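Local coordinates for mannosylglycerate hydrolase MGH1-like glycoside hydrolase domain-containing protein (PDB 4WVA) that hydrolyses mannosylglycerate, a solute of thermophiles under osmotic stress, to mannose and glycerate, and cleaves glucosylglycerate in the same way, at residues L114-P119 with A252-E257; L304-G309 with G314-L319. One frame throughout, in Å; residues are numbered along the deposited sequence.

Contact 1. Residues L114-P119 with A252-E257; sequences LYEKDP and AVLLQE
Y115 and L254 account for most of the surface buried where the C-terminal ends of two helices of the (alpha/alpha)6-barrel, 107-117 and 235-254, come together. The backbones stay well apart, with 9.6 Å between the CA atoms of E116 and L254, and side chains bridge the interval. The Y115 ring is carried across by CG lying anti to the backbone N (chi1 175°). L254 CD1 meets it at the edge, near the ring plane, 4.1 Å from Y115 CE2. On the hydroxyl side the methyl L255 CD2 approaches obliquely, 4.0 Å from Y115 CZ. E116 crosses L254 at about a right angle, and its carboxylate OE2, which is salt-bridged to R112, lies 3.9 Å from L254 CD1.

The contact also reaches the subunit boundary. Y115 OH is hydrogen-bonded to G292 O of the second subunit, while W287 of that subunit packs on L254. Within the chain, the Y115 side chain touches A124 and A128 of helix 121-146 and makes a cation-pi contact with R121. Without the ring and hydroxyl, as with an alanine at Y115, L254 CD1 and L255 CD2 would probably lose their aromatic neighbour and G292 O of the second subunit its phenolic mate.

A Schellman motif, with Q256 at positive phi, follows the leucines. There V253 O accepts two bonds from one residue: Q256 N, and Q256 NE2 at 2.9 Å, a nearly straight bond (170°) lying in the carbonyl plane.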
# COMPACT_ATOMS: atom_id res chain seq x y z
N LEU A 114 2.44 1.33 -25.84
CA LEU A 114 2.55 1.90 -27.20
C LEU A 114 2.85 3.40 -27.13
O LEU A 114 3.69 3.91 -27.89
CB LEU A 114 1.30 1.65 -28.02
CG LEU A 114 0.91 0.19 -28.25
CD1 LEU A 114 -0.35 0.14 -29.09
CD2 LEU A 114 2.03 -0.64 -28.87
N TYR A 115 2.16 4.09 -26.23
CA TYR A 115 2.34 5.53 -26.10
C TYR A 115 3.76 5.91 -25.70
O TYR A 115 4.38 6.81 -26.29
CB TYR A 115 1.32 6.16 -25.13
CG TYR A 115 1.60 7.62 -24.93
CD1 TYR A 115 1.45 8.52 -25.99
CD2 TYR A 115 2.07 8.11 -23.72
CE1 TYR A 115 1.72 9.86 -25.83
CE2 TYR A 115 2.36 9.46 -23.56
CZ TYR A 115 2.17 10.34 -24.62
OH TYR A 115 2.44 11.69 -24.50
N GLU A 116 4.31 5.20 -24.72
CA GLU A 116 5.61 5.58 -24.16
C GLU A 116 6.76 5.16 -25.07
O GLU A 116 7.82 5.82 -25.07
CB GLU A 116 5.81 4.97 -22.77
CG GLU A 116 4.91 5.59 -21.71
CD GLU A 116 5.14 5.03 -20.32
OE1 GLU A 116 5.90 4.05 -20.21
OE2 GLU A 116 4.56 5.53 -19.35
N LYS A 117 6.57 4.09 -25.84
CA LYS A 117 7.69 3.49 -26.59
C LYS A 117 7.69 3.70 -28.10
O LYS A 117 8.68 3.35 -28.78
CB LYS A 117 7.80 1.99 -26.31
CG LYS A 117 8.06 1.63 -24.87
CD LYS A 117 9.34 2.22 -24.34
CE LYS A 117 9.59 1.80 -22.90
NZ LYS A 117 11.00 2.09 -22.57
N ASP A 118 6.60 4.19 -28.67
CA ASP A 118 6.55 4.44 -30.10
C ASP A 118 7.68 5.42 -30.45
O ASP A 118 7.79 6.46 -29.81
CB ASP A 118 5.20 5.05 -30.47
CG ASP A 118 4.99 5.18 -31.97
OD1 ASP A 118 5.97 5.18 -32.76
OD2 ASP A 118 3.80 5.30 -32.34
N PRO A 119 8.54 5.07 -31.42
CA PRO A 119 9.60 6.05 -31.77
C PRO A 119 9.08 7.34 -32.43
O PRO A 119 9.78 8.36 -32.40
CB PRO A 119 10.52 5.26 -32.71
CG PRO A 119 9.70 4.14 -33.24
CD PRO A 119 8.68 3.81 -32.16
N ALA A 252 -3.29 9.56 -18.32
CA ALA A 252 -4.00 10.80 -18.01
C ALA A 252 -3.04 11.91 -17.60
O ALA A 252 -3.13 13.04 -18.08
CB ALA A 252 -5.02 10.57 -16.90
N VAL A 253 -2.11 11.58 -16.70
CA VAL A 253 -1.18 12.61 -16.22
C VAL A 253 -0.28 13.07 -17.36
O VAL A 253 -0.07 14.29 -17.53
CB VAL A 253 -0.34 12.14 -15.01
CG1 VAL A 253 0.66 13.22 -14.61
CG2 VAL A 253 -1.24 11.84 -13.82
N LEU A 254 0.26 12.12 -18.12
CA LEU A 254 1.15 12.46 -19.25
C LEU A 254 0.48 13.30 -20.32
O LEU A 254 1.11 14.21 -20.89
CB LEU A 254 1.76 11.20 -19.85
CG LEU A 254 2.77 10.46 -18.96
CD1 LEU A 254 3.08 9.11 -19.50
CD2 LEU A 254 4.05 11.28 -18.81
N LEU A 255 -0.80 13.04 -20.55
CA LEU A 255 -1.62 13.78 -21.53
C LEU A 255 -2.27 15.04 -20.95
O LEU A 255 -2.96 15.79 -21.65
CB LEU A 255 -2.71 12.87 -22.10
CG LEU A 255 -2.28 11.66 -22.92
CD1 LEU A 255 -3.52 10.88 -23.33
CD2 LEU A 255 -1.43 12.02 -24.12
N GLN A 256 -2.05 15.28 -19.66
CA GLN A 256 -2.61 16.43 -18.95
C GLN A 256 -4.14 16.45 -18.98
O GLN A 256 -4.77 17.46 -19.31
CB GLN A 256 -1.96 17.75 -19.43
CG GLN A 256 -0.47 17.82 -19.04
CD GLN A 256 -0.27 18.16 -17.58
OE1 GLN A 256 -0.22 19.34 -17.20
NE2 GLN A 256 -0.18 17.13 -16.74
N GLU A 257 -4.71 15.30 -18.61
CA GLU A 257 -6.13 15.15 -18.33
C GLU A 257 -6.32 14.94 -16.82
O GLU A 257 -5.38 14.55 -16.13
CB GLU A 257 -6.70 13.96 -19.11
CG GLU A 257 -6.60 14.13 -20.61
CD GLU A 257 -7.57 15.18 -21.13
OE1 GLU A 257 -8.43 15.63 -20.35
OE2 GLU A 257 -7.44 15.59 -22.30

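Contact 2. Residues L304-G309 with G314-L319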
# COMPACT_ATOMS: atom_id res chain seq x y z
N LEU A 304 -2.52 -13.44 -10.85
CA LEU A 304 -2.54 -12.19 -11.60
C LEU A 304 -2.50 -10.92 -10.72
O LEU A 304 -2.10 -9.89 -11.21
CB LEU A 304 -3.67 -12.15 -12.62
CG LEU A 304 -3.48 -13.12 -13.79
CD1 LEU A 304 -4.76 -13.16 -14.60
CD2 LEU A 304 -2.31 -12.71 -14.67
N PRO A 305 -2.82 -11.01 -9.41
CA PRO A 305 -2.58 -9.78 -8.63
C PRO A 305 -1.12 -9.31 -8.63
O PRO A 305 -0.85 -8.14 -8.40
CB PRO A 305 -3.13 -10.12 -7.25
CG PRO A 305 -4.24 -11.06 -7.57
CD PRO A 305 -3.67 -11.94 -8.66
N LEU A 306 -0.18 -10.20 -8.90
CA LEU A 306 1.21 -9.77 -9.07
C LEU A 306 1.35 -8.74 -10.21
O LEU A 306 2.10 -7.77 -10.10
CB LEU A 306 2.11 -10.96 -9.35
CG LEU A 306 2.19 -12.02 -8.25
CD1 LEU A 306 2.77 -13.31 -8.81
CD2 LEU A 306 2.99 -11.52 -7.05
N PHE A 307 0.62 -8.98 -11.30
CA PHE A 307 0.62 -8.10 -12.46
C PHE A 307 -0.06 -6.77 -12.12
O PHE A 307 0.26 -5.73 -12.70
CB PHE A 307 -0.11 -8.83 -13.60
CG PHE A 307 -0.08 -8.13 -14.94
CD1 PHE A 307 1.10 -8.02 -15.66
CD2 PHE A 307 -1.24 -7.62 -15.50
CE1 PHE A 307 1.13 -7.43 -16.90
CE2 PHE A 307 -1.22 -7.04 -16.76
CZ PHE A 307 -0.03 -6.93 -17.45
N ALA A 308 -1.03 -6.82 -11.22
CA ALA A 308 -1.67 -5.60 -10.72
C ALA A 308 -0.75 -4.76 -9.81
O ALA A 308 -0.85 -3.54 -9.76
CB ALA A 308 -2.96 -5.94 -9.98
N GLY A 309 0.13 -5.43 -9.08
CA GLY A 309 1.06 -4.75 -8.18
C GLY A 309 0.49 -4.40 -6.81
O GLY A 309 0.99 -3.50 -6.14
N GLY A 314 5.64 -10.34 1.05
CA GLY A 314 5.38 -11.60 1.76
C GLY A 314 4.34 -12.43 1.04
O GLY A 314 4.53 -13.63 0.81
N ARG A 315 3.26 -11.78 0.64
CA ARG A 315 2.22 -12.41 -0.09
C ARG A 315 2.73 -12.89 -1.48
O ARG A 315 2.42 -13.99 -1.92
CB ARG A 315 1.07 -11.42 -0.23
CG ARG A 315 -0.19 -12.00 -0.77
CD ARG A 315 -1.37 -11.15 -0.31
NE ARG A 315 -1.59 -11.29 1.11
CZ ARG A 315 -2.57 -10.71 1.79
NH1 ARG A 315 -3.46 -9.95 1.19
NH2 ARG A 315 -2.67 -10.97 3.11
N ALA A 316 3.53 -12.06 -2.14
CA ALA A 316 4.16 -12.45 -3.40
C ALA A 316 5.06 -13.68 -3.20
O ALA A 316 5.11 -14.57 -4.05
CB ALA A 316 4.95 -11.29 -3.99
N SER A 317 5.75 -13.73 -2.07
CA SER A 317 6.61 -14.87 -1.77
C SER A 317 5.80 -16.15 -1.57
O SER A 317 6.24 -17.23 -1.98
CB SER A 317 7.55 -14.58 -0.58
OG SER A 317 7.00 -14.96 0.66
N LEU A 318 4.61 -16.05 -0.98
CA LEU A 318 3.73 -17.22 -0.83
C LEU A 318 3.23 -17.71 -2.21
O LEU A 318 3.14 -18.93 -2.47
CB LEU A 318 2.58 -16.94 0.15
CG LEU A 318 3.05 -16.67 1.58
CD1 LEU A 318 1.92 -16.15 2.43
CD2 LEU A 318 3.62 -17.92 2.21
N LEU A 319 2.91 -16.78 -3.11
CA LEU A 319 2.61 -17.16 -4.49
C LEU A 319 3.82 -17.81 -5.19
O LEU A 319 3.64 -18.79 -5.94
CB LEU A 319 2.10 -15.95 -5.29
CG LEU A 319 0.69 -15.46 -4.96
CD1 LEU A 319 0.34 -14.23 -5.80
CD2 LEU A 319 -0.34 -16.56 -5.20
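L306 fits against A316 and L319 where two sequence-adjacent helices of the (alpha/alpha)6-barrel are joined by a short turn, the short helix 305-308 packing on the first turns of helix 313-327. The two branches of L306 part company: CD2 presses on the methyl of A316, 3.6 Å from A316 CB, whereas the other side of the fork takes L319, whose CD1 lies 3.8 Å from L306 CG and 4.0 Å from L306 CD1. With L306 CG anti to its carbonyl carbon (chi1 -62°), the fork is held out to reach both residues. The L306 and L319 side chains run past each other in opposite directions. With so small a residue as A316 between them, the backbones approach to 6.9 Å between the CA atoms of L306 and A316. All the cross-contacts are between apolar carbons.

Aromatic residues form the next shell. F366 of helix 356-368 and Y369 after it touch L306, Y369 and F371 lie on A316, and F283 and Y284 of strand 283-288 touch L319. On the far side of the short helix L304 and F307 pack on M361, and F307 O is hydrogen-bonded to R243 of helix 235-254.

The connection turns at G309, the first residue beyond the helix, whose positive phi would jam a CB against the preceding carbonyl oxygen. In helix 313-327, L319 is set in place by the backbone bond from L319 N to R315 O, 3.1 Å long.

In the fold
Contacts 1 and 2 are buried and largely apolar, and both lie away from the substrate-binding and catalytic residues, with centres about 27 Å apart. Contact 1 lies farther out, its centre about 23 Å from the centre of the chain against about 18 Å for contact 2, and its tyrosine bonds to the second subunit. It joins helix ends 133 residues apart; contact 2 joins two helices separated by a short turn. Helix 235-254 relates them, since its C-terminal end belongs to contact 1 while its earlier residues pack on 304-309. Contact 1 combines an aromatic ring, a carboxylate and leucines; contact 2 is purely aliphatic, and the third subunit packs on S317 and L318 beside it.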